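TssK (Serratia sp. FS14, PDB 5Y0E) probably serves as a trimeric baseplate component of the bacterial type VI secretion system, helping to join the baseplate to the membrane complex. Local coordinates at residues Asn192-Gly195 against Leu199-Phe202; Thr201-Leu206 against Ala264-Phe269; Leu238-Arg243 against Ala270-Ser275. One frame throughout, in Å; residues are numbered along the deposited sequence.

Interaction 1: residues Asn192-Gly195 against Leu199-Phe202; sequences NCQG and LKTF
C193 and Q194 lie against L199 and K200 where the chain passes through an Asx turn and a short 3-10 segment before helix 197-222, whose first turn packs beside them. The contact thus closes the lead-in to the helix on its first turn, with no hydrogen bond crossing it.

The polar bonds are internal to the turn. N192 OD1 accepts Q194 N at 3.2 Å in a nearly straight bond (169°), although the donor stands well above the carbonyl plane of the amide. G195 N reaches N192 O at 2.8 Å. Asparagine suits this place because its amide has a second set of partners: OD1 also accepts from L257 N and ND2 donates to D255 O, tying the turn to the chain just before helix 259-273.

The apolar half is buried. L199 CB rests on C193 O at 3.7 Å, and its CD1 lies 4.1 Å from C193 SG. Small cysteine and branched leucine suit this place, since both side chains pack on P259 at the start of helix 259-273.

Toward solvent, long flexible chains take over. The CB of Q194 starts away from the helix, but the bend at chi2 (-76°) returns its amide to the chain of K200, which it crosses at about a right angle. In K200 a bend at chi3 (64°) brings CE over to Q194 OE1. The meeting is through methylene rather than charge: Q194 OE1 lies 3.3 Å from K200 CE but 3.8 Å from K200 NZ.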
ATOM      1  N   ASN A 192       4.505 -13.212   6.387  1.00 37.73           N
ATOM      2  CA  ASN A 192       3.391 -12.440   6.892  1.00 34.93           C
ATOM      3  C   ASN A 192       3.874 -11.590   8.053  1.00 37.31           C
ATOM      4  O   ASN A 192       4.379 -12.118   9.040  1.00 37.49           O
ATOM      5  CB  ASN A 192       2.264 -13.359   7.323  1.00 37.33           C
ATOM      6  CG  ASN A 192       1.044 -12.609   7.760  1.00 40.08           C
ATOM      7  OD1 ASN A 192       0.908 -11.440   7.507  1.00 40.76           O
ATOM      8  ND2 ASN A 192       0.159 -13.287   8.435  1.00 41.16           N
ATOM      9  N   CYS A 193       3.689 -10.284   7.946  1.00 35.50           N
ATOM     10  CA  CYS A 193       4.024  -9.407   9.050  1.00 35.63           C
ATOM     11  C   CYS A 193       3.374  -9.859  10.338  1.00 37.47           C
ATOM     12  O   CYS A 193       3.942  -9.684  11.416  1.00 38.63           O
ATOM     13  CB  CYS A 193       3.608  -7.968   8.733  1.00 34.02           C
ATOM     14  SG  CYS A 193       4.643  -7.136   7.531  1.00 43.32           S
ATOM     15  N   GLN A 194       2.201 -10.455  10.259  1.00 41.63           N
ATOM     16  CA  GLN A 194       1.527 -10.839  11.484  1.00 39.90           C
ATOM     17  C   GLN A 194       2.118 -12.078  12.128  1.00 40.27           C
ATOM     18  O   GLN A 194       1.721 -12.416  13.237  1.00 43.46           O
ATOM     19  CB  GLN A 194       0.050 -11.033  11.204  1.00 38.35           C
ATOM     20  CG  GLN A 194      -0.622  -9.773  10.711  1.00 41.18           C
ATOM     21  CD  GLN A 194      -0.864  -8.769  11.817  1.00 47.95           C
ATOM     22  OE1 GLN A 194      -1.317  -9.127  12.891  1.00 54.50           O
ATOM     23  NE2 GLN A 194      -0.573  -7.506  11.555  1.00 45.46           N
ATOM     24  N   GLY A 195       3.065 -12.742  11.484  1.00 39.28           N
ATOM     25  CA  GLY A 195       3.721 -13.866  12.111  1.00 38.54           C
ATOM     26  C   GLY A 195       4.883 -13.518  13.010  1.00 40.96           C
ATOM     27  O   GLY A 195       5.487 -14.410  13.599  1.00 46.92           O
ATOM     28  N   LEU A 199       7.658  -6.986  13.865  1.00 39.13           N
ATOM     29  CA  LEU A 199       6.900  -6.327  12.812  1.00 35.50           C
ATOM     30  C   LEU A 199       5.554  -5.825  13.318  1.00 34.21           C
ATOM     31  O   LEU A 199       5.155  -4.701  13.017  1.00 37.35           O
ATOM     32  CB  LEU A 199       6.716  -7.270  11.623  1.00 37.15           C
ATOM     33  CG  LEU A 199       7.998  -7.693  10.903  1.00 35.42           C
ATOM     34  CD1 LEU A 199       7.695  -8.618   9.766  1.00 35.38           C
ATOM     35  CD2 LEU A 199       8.788  -6.519  10.413  1.00 32.67           C
ATOM     36  N   LYS A 200       4.853  -6.619  14.114  1.00 35.56           N
ATOM     37  CA  LYS A 200       3.537  -6.170  14.548  1.00 38.72           C
ATOM     38  C   LYS A 200       3.631  -4.891  15.356  1.00 37.60           C
ATOM     39  O   LYS A 200       2.783  -4.010  15.230  1.00 40.97           O
ATOM     40  CB  LYS A 200       2.818  -7.243  15.365  1.00 38.14           C
ATOM     41  CG  LYS A 200       2.312  -8.428  14.579  1.00 39.21           C
ATOM     42  CD  LYS A 200       1.368  -9.259  15.411  1.00 46.50           C
ATOM     43  CE  LYS A 200       0.106  -8.494  15.780  1.00 55.04           C
ATOM     44  NZ  LYS A 200      -0.838  -9.279  16.624  1.00 54.18           N
ATOM     45  N   THR A 201       4.648  -4.766  16.195  1.00 39.99           N
ATOM     46  CA  THR A 201       4.721  -3.567  17.005  1.00 40.35           C
ATOM     47  C   THR A 201       5.212  -2.361  16.205  1.00 37.37           C
ATOM     48  O   THR A 201       4.831  -1.243  16.514  1.00 38.82           O
ATOM     49  CB  THR A 201       5.588  -3.822  18.240  1.00 43.07           C
ATOM     50  OG1 THR A 201       6.803  -4.425  17.843  1.00 42.99           O
ATOM     51  CG2 THR A 201       4.892  -4.781  19.181  1.00 41.67           C
ATOM     52  N   PHE A 202       6.029  -2.554  15.180  1.00 35.16           N
ATOM     53  CA  PHE A 202       6.278  -1.472  14.236  1.00 35.19           C
ATOM     54  C   PHE A 202       4.971  -0.879  13.743  1.00 38.72           C
ATOM     55  O   PHE A 202       4.774   0.339  13.762  1.00 38.45           O
ATOM     56  CB  PHE A 202       7.083  -1.964  13.038  1.00 36.97           C
ATOM     57  CG  PHE A 202       8.514  -2.227  13.325  1.00 37.97           C
ATOM     58  CD1 PHE A 202       9.202  -1.484  14.260  1.00 40.30           C
ATOM     59  CD2 PHE A 202       9.192  -3.205  12.642  1.00 39.25           C
ATOM     60  CE1 PHE A 202      10.529  -1.722  14.502  1.00 38.72           C
ATOM     61  CE2 PHE A 202      10.524  -3.449  12.902  1.00 35.92           C
ATOM     62  CZ  PHE A 202      11.181  -2.709  13.826  1.00 35.59           C
TER

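Interaction 2: residues Thr201-Leu206 against Ala264-Phe269; sequences TFINDL and ADWLQF
F202, I203 and L206 meet W266 between two widely spaced helices, the axes of 201-206 and 264-269 passing 13.6 Å apart at 39° and running in roughly the same direction. Even the nearest CA atoms, those of L206 and W266, are 10.0 Å apart, so a long side chain must span the distance.

W266 does this. With CG anti to its carbonyl carbon (chi1 -73°), the indole projects toward helix 197-222, and L206 comes from the opposite direction. L206 CD2 sits over one face of the indole in a CH-pi contact, 3.8 Å from the centroid of the six-membered ring and displaced toward its rim. The methyl lies over the CZ2/CE2 side of that face, with L206 CD2 only 3.4 Å from W266 CZ2. The extended chi1 of L206 (177°) carries CG away from its backbone N and delivers that methyl to the ring.

The far end of the indole presses on the helix itself. F202 CB meets W266 CZ3 at 4.0 Å, in the ring plane, while the phenyl beyond it leads away toward M302 of helix 294-309. I203 CG1 adds a flank 4.1 Å from W266 CH2. F202 O also lies close to the ring, but its helical bond with L206 N is already made.

L301 and M302 touch the indole as well, making W266 a large filler of an interior shared with helices 294-309 and 229-253. No hydrogen bond crosses between the segments: the contact depends on shape, dispersion and the weak attraction of a methyl for an aromatic face, which suit a buried core but give the two helices little directional bonding.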
ATOM      1  N   THR A 201       4.648  -4.766  16.195  1.00 39.99           N
ATOM      2  CA  THR A 201       4.721  -3.567  17.005  1.00 40.35           C
ATOM      3  C   THR A 201       5.212  -2.361  16.205  1.00 37.37           C
ATOM      4  O   THR A 201       4.831  -1.243  16.514  1.00 38.82           O
ATOM      5  CB  THR A 201       5.588  -3.822  18.240  1.00 43.07           C
ATOM      6  OG1 THR A 201       6.803  -4.425  17.843  1.00 42.99           O
ATOM      7  CG2 THR A 201       4.892  -4.781  19.181  1.00 41.67           C
ATOM      8  N   PHE A 202       6.029  -2.554  15.180  1.00 35.16           N
ATOM      9  CA  PHE A 202       6.278  -1.472  14.236  1.00 35.19           C
ATOM     10  C   PHE A 202       4.971  -0.879  13.743  1.00 38.72           C
ATOM     11  O   PHE A 202       4.774   0.339  13.762  1.00 38.45           O
ATOM     12  CB  PHE A 202       7.083  -1.964  13.038  1.00 36.97           C
ATOM     13  CG  PHE A 202       8.514  -2.227  13.325  1.00 37.97           C
ATOM     14  CD1 PHE A 202       9.202  -1.484  14.260  1.00 40.30           C
ATOM     15  CD2 PHE A 202       9.192  -3.205  12.642  1.00 39.25           C
ATOM     16  CE1 PHE A 202      10.529  -1.722  14.502  1.00 38.72           C
ATOM     17  CE2 PHE A 202      10.524  -3.449  12.902  1.00 35.92           C
ATOM     18  CZ  PHE A 202      11.181  -2.709  13.826  1.00 35.59           C
ATOM     19  N   ILE A 203       4.056  -1.739  13.298  1.00 35.41           N
ATOM     20  CA  ILE A 203       2.778  -1.252  12.810  1.00 35.76           C
ATOM     21  C   ILE A 203       2.019  -0.566  13.928  1.00 36.82           C
ATOM     22  O   ILE A 203       1.508   0.544  13.772  1.00 37.65           O
ATOM     23  CB  ILE A 203       1.961  -2.402  12.209  1.00 34.65           C
ATOM     24  CG1 ILE A 203       2.672  -2.991  11.005  1.00 33.94           C
ATOM     25  CG2 ILE A 203       0.580  -1.938  11.834  1.00 35.06           C
ATOM     26  CD1 ILE A 203       1.952  -4.227  10.478  1.00 34.28           C
ATOM     27  N   ASN A 204       1.946  -1.212  15.075  1.00 36.16           N
ATOM     28  CA  ASN A 204       1.134  -0.671  16.141  1.00 38.55           C
ATOM     29  C   ASN A 204       1.716   0.632  16.662  1.00 40.02           C
ATOM     30  O   ASN A 204       0.978   1.577  16.950  1.00 40.86           O
ATOM     31  CB  ASN A 204       0.983  -1.721  17.232  1.00 41.31           C
ATOM     32  CG  ASN A 204       0.115  -1.266  18.346  1.00 43.62           C
ATOM     33  OD1 ASN A 204      -1.052  -0.930  18.171  1.00 46.49           O
ATOM     34  ND2 ASN A 204       0.681  -1.246  19.517  1.00 46.71           N
ATOM     35  N   ASP A 205       3.036   0.722  16.745  1.00 40.58           N
ATOM     36  CA  ASP A 205       3.660   1.972  17.150  1.00 41.81           C
ATOM     37  C   ASP A 205       3.399   3.081  16.148  1.00 40.01           C
ATOM     38  O   ASP A 205       3.031   4.193  16.525  1.00 37.94           O
ATOM     39  CB  ASP A 205       5.155   1.775  17.330  1.00 46.29           C
ATOM     40  CG  ASP A 205       5.483   1.013  18.568  1.00 49.63           C
ATOM     41  OD1 ASP A 205       4.659   0.983  19.492  1.00 56.13           O
ATOM     42  OD2 ASP A 205       6.568   0.438  18.613  1.00 47.21           O
ATOM     43  N   LEU A 206       3.612   2.810  14.867  1.00 36.94           N
ATOM     44  CA  LEU A 206       3.434   3.866  13.884  1.00 35.39           C
ATOM     45  C   LEU A 206       1.999   4.377  13.874  1.00 37.83           C
ATOM     46  O   LEU A 206       1.755   5.575  13.705  1.00 38.26           O
ATOM     47  CB  LEU A 206       3.847   3.370  12.512  1.00 33.87           C
ATOM     48  CG  LEU A 206       3.609   4.392  11.423  1.00 32.30           C
ATOM     49  CD1 LEU A 206       4.448   5.616  11.706  1.00 30.56           C
ATOM     50  CD2 LEU A 206       3.935   3.826  10.075  1.00 29.51           C
ATOM     51  N   ALA A 264       7.673  -0.780   1.155  1.00 36.94           N
ATOM     52  CA  ALA A 264       7.552   0.151   0.047  1.00 33.98           C
ATOM     53  C   ALA A 264       6.650   1.325   0.396  1.00 34.53           C
ATOM     54  O   ALA A 264       6.905   2.453  -0.015  1.00 38.12           O
ATOM     55  CB  ALA A 264       7.028  -0.582  -1.174  1.00 35.70           C
ATOM     56  N   ASP A 265       5.598   1.087   1.157  1.00 33.61           N
ATOM     57  CA  ASP A 265       4.770   2.207   1.561  1.00 34.99           C
ATOM     58  C   ASP A 265       5.514   3.120   2.531  1.00 36.12           C
ATOM     59  O   ASP A 265       5.448   4.339   2.415  1.00 36.81           O
ATOM     60  CB  ASP A 265       3.465   1.706   2.179  1.00 33.34           C
ATOM     61  CG  ASP A 265       2.456   1.235   1.153  1.00 45.93           C
ATOM     62  OD1 ASP A 265       2.658   1.391  -0.063  1.00 40.93           O
ATOM     63  OD2 ASP A 265       1.421   0.706   1.568  1.00 42.39           O
ATOM     64  N   TRP A 266       6.219   2.545   3.496  1.00 33.36           N
ATOM     65  CA  TRP A 266       6.841   3.347   4.529  1.00 31.06           C
ATOM     66  C   TRP A 266       8.048   4.112   3.993  1.00 33.30           C
ATOM     67  O   TRP A 266       8.307   5.236   4.417  1.00 33.59           O
ATOM     68  CB  TRP A 266       7.209   2.439   5.700  1.00 32.18           C
ATOM     69  CG  TRP A 266       6.020   2.009   6.473  1.00 31.43           C
ATOM     70  CD1 TRP A 266       4.740   2.224   6.148  1.00 29.76           C
ATOM     71  CD2 TRP A 266       6.002   1.321   7.721  1.00 29.45           C
ATOM     72  NE1 TRP A 266       3.920   1.720   7.101  1.00 35.01           N
ATOM     73  CE2 TRP A 266       4.673   1.158   8.080  1.00 29.21           C
ATOM     74  CE3 TRP A 266       6.981   0.851   8.575  1.00 32.63           C
ATOM     75  CZ2 TRP A 266       4.291   0.539   9.254  1.00 33.57           C
ATOM     76  CZ3 TRP A 266       6.594   0.214   9.732  1.00 32.55           C
ATOM     77  CH2 TRP A 266       5.267   0.069  10.062  1.00 30.03           C
ATOM     78  N   LEU A 267       8.759   3.542   3.033  1.00 32.66           N
ATOM     79  CA  LEU A 267       9.862   4.251   2.419  1.00 35.35           C
ATOM     80  C   LEU A 267       9.391   5.518   1.733  1.00 33.95           C
ATOM     81  O   LEU A 267      10.008   6.576   1.869  1.00 51.13           O
ATOM     82  CB  LEU A 267      10.556   3.341   1.430  1.00 32.28           C
ATOM     83  CG  LEU A 267      11.663   3.941   0.592  1.00 35.04           C
ATOM     84  CD1 LEU A 267      12.787   4.450   1.481  1.00 31.90           C
ATOM     85  CD2 LEU A 267      12.168   2.888  -0.343  1.00 32.48           C
ATOM     86  N   GLN A 268       8.289   5.430   0.995  1.00 34.29           N
ATOM     87  CA  GLN A 268       7.744   6.608   0.346  1.00 33.14           C
ATOM     88  C   GLN A 268       7.285   7.621   1.373  1.00 32.55           C
ATOM     89  O   GLN A 268       7.540   8.815   1.227  1.00 37.87           O
ATOM     90  CB  GLN A 268       6.593   6.214  -0.570  1.00 35.80           C
ATOM     91  CG  GLN A 268       6.995   5.474  -1.821  1.00 39.68           C
ATOM     92  CD  GLN A 268       5.796   4.842  -2.526  1.00 38.78           C
ATOM     93  OE1 GLN A 268       4.990   5.520  -3.133  1.00 41.22           O
ATOM     94  NE2 GLN A 268       5.680   3.546  -2.422  1.00 39.50           N
ATOM     95  N   PHE A 269       6.594   7.163   2.403  1.00 40.85           N
ATOM     96  CA  PHE A 269       6.272   8.026   3.517  1.00 28.07           C
ATOM     97  C   PHE A 269       7.520   8.774   3.991  1.00 31.03           C
ATOM     98  O   PHE A 269       7.511   9.993   4.120  1.00 35.60           O
ATOM     99  CB  PHE A 269       5.658   7.169   4.616  1.00 30.23           C
ATOM    100  CG  PHE A 269       5.022   7.941   5.728  1.00 35.19           C
ATOM    101  CD1 PHE A 269       4.843   9.291   5.643  1.00 27.44           C
ATOM    102  CD2 PHE A 269       4.617   7.294   6.870  1.00 29.51           C
ATOM    103  CE1 PHE A 269       4.273   9.970   6.651  1.00 26.54           C
ATOM    104  CE2 PHE A 269       4.053   7.970   7.882  1.00 28.60           C
ATOM    105  CZ  PHE A 269       3.884   9.317   7.778  1.00 29.79           C
TER

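Interaction 3: residues Leu238-Arg243 against Ala270-Ser275; sequences LQLINR and ATELAS
E272 reaches from helix 259-273 to L240 and R243 of helix 229-253. Its CB points at that helix, and CG continues outward, anti to the backbone N (chi1 -169°), passing 4.1 Å from L240 CD1. At the next atom, CD, the same methyl is 3.4 Å away, leucine and glutamate sliding past each other in opposite directions. OE1 lies 3.3 Å from L240 CD1 and makes a weak bond to R243 NH2. OE2 accepts weakly from R243 NH1 at 3.3 Å and again from R243 NH2, at the edge of a guanidinium turned 44° from the carboxylate. L240 CD1 also covers one face of that guanidinium, an apolar lid on the ion pair.

The stronger partners are in other chains: E272 OE2 bridges to R243 NE of the second subunit, and R243 NE to E272 OE2 of the third. The R243 NH2 atoms of the three subunits come close together, their charge probably offset by these glutamates, consistent with a role in holding the trimer together.

Beside the pair, L240 CD2 packs on L273 CD1 at 4.0 Å. L238 and I241 rest on helix 197-222, while A270 and L273 also touch helix 294-309.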
ATOM      1  N   LEU A 238      -0.281  17.469   8.025  1.00 34.84           N
ATOM      2  CA  LEU A 238      -1.461  16.760   8.480  1.00 36.91           C
ATOM      3  C   LEU A 238      -2.086  15.947   7.344  1.00 35.03           C
ATOM      4  O   LEU A 238      -2.480  14.798   7.537  1.00 34.64           O
ATOM      5  CB  LEU A 238      -2.450  17.758   9.060  1.00 35.70           C
ATOM      6  CG  LEU A 238      -3.800  17.215   9.518  1.00 36.78           C
ATOM      7  CD1 LEU A 238      -3.662  16.151  10.600  1.00 35.72           C
ATOM      8  CD2 LEU A 238      -4.639  18.332  10.011  1.00 35.10           C
ATOM      9  N   GLN A 239      -2.145  16.519   6.150  1.00 37.45           N
ATOM     10  CA  GLN A 239      -2.569  15.769   4.982  1.00 38.02           C
ATOM     11  C   GLN A 239      -1.769  14.506   4.813  1.00 36.16           C
ATOM     12  O   GLN A 239      -2.327  13.443   4.529  1.00 40.50           O
ATOM     13  CB  GLN A 239      -2.399  16.600   3.738  1.00 34.61           C
ATOM     14  CG  GLN A 239      -3.616  16.995   3.121  1.00 37.60           C
ATOM     15  CD  GLN A 239      -3.361  18.079   2.143  1.00 43.93           C
ATOM     16  OE1 GLN A 239      -3.298  19.243   2.523  1.00 43.12           O
ATOM     17  NE2 GLN A 239      -3.227  17.723   0.866  1.00 41.24           N
ATOM     18  N   LEU A 240      -0.446  14.626   4.910  1.00 34.45           N
ATOM     19  CA  LEU A 240       0.418  13.476   4.726  1.00 31.20           C
ATOM     20  C   LEU A 240       0.229  12.482   5.848  1.00 32.80           C
ATOM     21  O   LEU A 240       0.237  11.277   5.618  1.00 36.22           O
ATOM     22  CB  LEU A 240       1.868  13.914   4.640  1.00 30.61           C
ATOM     23  CG  LEU A 240       2.892  12.795   4.443  1.00 32.63           C
ATOM     24  CD1 LEU A 240       2.801  12.232   3.075  1.00 31.46           C
ATOM     25  CD2 LEU A 240       4.281  13.301   4.699  1.00 27.96           C
ATOM     26  N   ILE A 241       0.045  12.977   7.064  1.00 32.29           N
ATOM     27  CA  ILE A 241      -0.303  12.112   8.175  1.00 31.95           C
ATOM     28  C   ILE A 241      -1.653  11.436   7.931  1.00 32.43           C
ATOM     29  O   ILE A 241      -1.824  10.250   8.208  1.00 32.72           O
ATOM     30  CB  ILE A 241      -0.272  12.934   9.478  1.00 34.17           C
ATOM     31  CG1 ILE A 241       1.157  13.409   9.747  1.00 32.36           C
ATOM     32  CG2 ILE A 241      -0.780  12.170  10.644  1.00 29.61           C
ATOM     33  CD1 ILE A 241       1.289  14.315  10.924  1.00 31.96           C
ATOM     34  N   ASN A 242      -2.611  12.161   7.367  1.00 32.25           N
ATOM     35  CA  ASN A 242      -3.957  11.616   7.223  1.00 36.51           C
ATOM     36  C   ASN A 242      -4.004  10.480   6.210  1.00 32.15           C
ATOM     37  O   ASN A 242      -4.670   9.477   6.440  1.00 33.07           O
ATOM     38  CB  ASN A 242      -4.925  12.724   6.853  1.00 31.28           C
ATOM     39  CG  ASN A 242      -5.345  13.526   8.046  1.00 35.38           C
ATOM     40  OD1 ASN A 242      -5.238  13.068   9.163  1.00 36.15           O
ATOM     41  ND2 ASN A 242      -5.849  14.715   7.814  1.00 35.70           N
ATOM     42  N   ARG A 243      -3.280  10.607   5.103  1.00 32.94           N
ATOM     43  CA  ARG A 243      -3.179   9.512   4.151  1.00 31.73           C
ATOM     44  C   ARG A 243      -2.702   8.228   4.814  1.00 34.00           C
ATOM     45  O   ARG A 243      -3.201   7.143   4.510  1.00 35.36           O
ATOM     46  CB  ARG A 243      -2.234   9.879   3.013  1.00 31.04           C
ATOM     47  CG  ARG A 243      -1.994   8.722   2.069  1.00 30.11           C
ATOM     48  CD  ARG A 243      -0.773   8.860   1.217  1.00 33.76           C
ATOM     49  NE  ARG A 243      -0.533  10.246   0.838  1.00 42.34           N
ATOM     50  CZ  ARG A 243       0.617  10.709   0.366  1.00 41.24           C
ATOM     51  NH1 ARG A 243       1.626   9.892   0.211  1.00 41.37           N
ATOM     52  NH2 ARG A 243       0.757  11.989   0.055  1.00 39.80           N
ATOM     53  N   ALA A 270       8.620   8.062   4.195  1.00 32.49           N
ATOM     54  CA  ALA A 270       9.816   8.705   4.710  1.00 32.82           C
ATOM     55  C   ALA A 270      10.364   9.719   3.720  1.00 34.74           C
ATOM     56  O   ALA A 270      10.632  10.869   4.078  1.00 33.18           O
ATOM     57  CB  ALA A 270      10.871   7.663   5.053  1.00 32.41           C
ATOM     58  N   THR A 271      10.520   9.326   2.465  1.00 43.36           N
ATOM     59  CA  THR A 271      11.148  10.252   1.544  1.00 29.55           C
ATOM     60  C   THR A 271      10.288  11.478   1.282  1.00 32.03           C
ATOM     61  O   THR A 271      10.828  12.545   1.009  1.00 34.27           O
ATOM     62  CB  THR A 271      11.512   9.555   0.243  1.00 33.92           C
ATOM     63  OG1 THR A 271      10.337   9.187  -0.475  1.00 32.30           O
ATOM     64  CG2 THR A 271      12.365   8.356   0.532  1.00 28.13           C
ATOM     65  N   GLU A 272       8.966  11.371   1.375  1.00 32.41           N
ATOM     66  CA  GLU A 272       8.167  12.588   1.285  1.00 34.61           C
ATOM     67  C   GLU A 272       8.257  13.407   2.573  1.00 32.32           C
ATOM     68  O   GLU A 272       8.156  14.627   2.540  1.00 31.99           O
ATOM     69  CB  GLU A 272       6.708  12.256   0.953  1.00 37.03           C
ATOM     70  CG  GLU A 272       5.846  13.453   0.574  1.00 35.69           C
ATOM     71  CD  GLU A 272       4.411  13.089   0.158  1.00 42.63           C
ATOM     72  OE1 GLU A 272       3.523  13.930   0.325  1.00 44.47           O
ATOM     73  OE2 GLU A 272       4.160  11.979  -0.354  1.00 41.72           O
ATOM     74  N   LEU A 273       8.451  12.753   3.703  1.00 33.26           N
ATOM     75  CA  LEU A 273       8.580  13.464   4.965  1.00 34.95           C
ATOM     76  C   LEU A 273       9.850  14.321   5.014  1.00 30.52           C
ATOM     77  O   LEU A 273       9.839  15.406   5.588  1.00 32.87           O
ATOM     78  CB  LEU A 273       8.529  12.440   6.092  1.00 37.18           C
ATOM     79  CG  LEU A 273       8.246  12.831   7.526  1.00 35.55           C
ATOM     80  CD1 LEU A 273       7.085  13.718   7.561  1.00 28.08           C
ATOM     81  CD2 LEU A 273       8.002  11.589   8.337  1.00 29.65           C
ATOM     82  N   ALA A 274      10.923  13.873   4.371  1.00 32.70           N
ATOM     83  CA  ALA A 274      12.132  14.669   4.219  1.00 30.86           C
ATOM     84  C   ALA A 274      11.854  16.055   3.672  1.00 34.95           C
ATOM     85  O   ALA A 274      12.621  16.973   3.935  1.00 36.77           O
ATOM     86  CB  ALA A 274      13.121  13.959   3.303  1.00 28.15           C
ATOM     87  N   SER A 275      10.765  16.233   2.939  1.00 34.52           N
ATOM     88  CA  SER A 275      10.382  17.561   2.504  1.00 32.65           C
ATOM     89  C   SER A 275      10.293  18.524   3.666  1.00 33.15           C
ATOM     90  O   SER A 275      10.622  19.706   3.528  1.00 31.16           O
ATOM     91  CB  SER A 275       9.057  17.494   1.770  1.00 33.58           C
ATOM     92  OG  SER A 275       9.178  16.715   0.599  1.00 36.81           O
TER

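The three contacts run through one helical bundle. Interactions 1 and 2 share T201 and F202 on helix 197-222; their centres are 11 Å apart, and Q194 NE2 touches I203 CD1 at 4.3 Å. Interaction 2 passes to interaction 3 along helix 259-273, centres 12 Å apart, with F269 CE1 packed 3.8 Å from L240 CG. Interactions 1 and 3 do not touch, their nearest atoms being about 13 Å apart. No other chain reaches interaction 1, whereas interaction 2 meets the second subunit and interaction 3 both others. A sulfate, probably from crystallisation, lies about 5 Å from the W266 side chain.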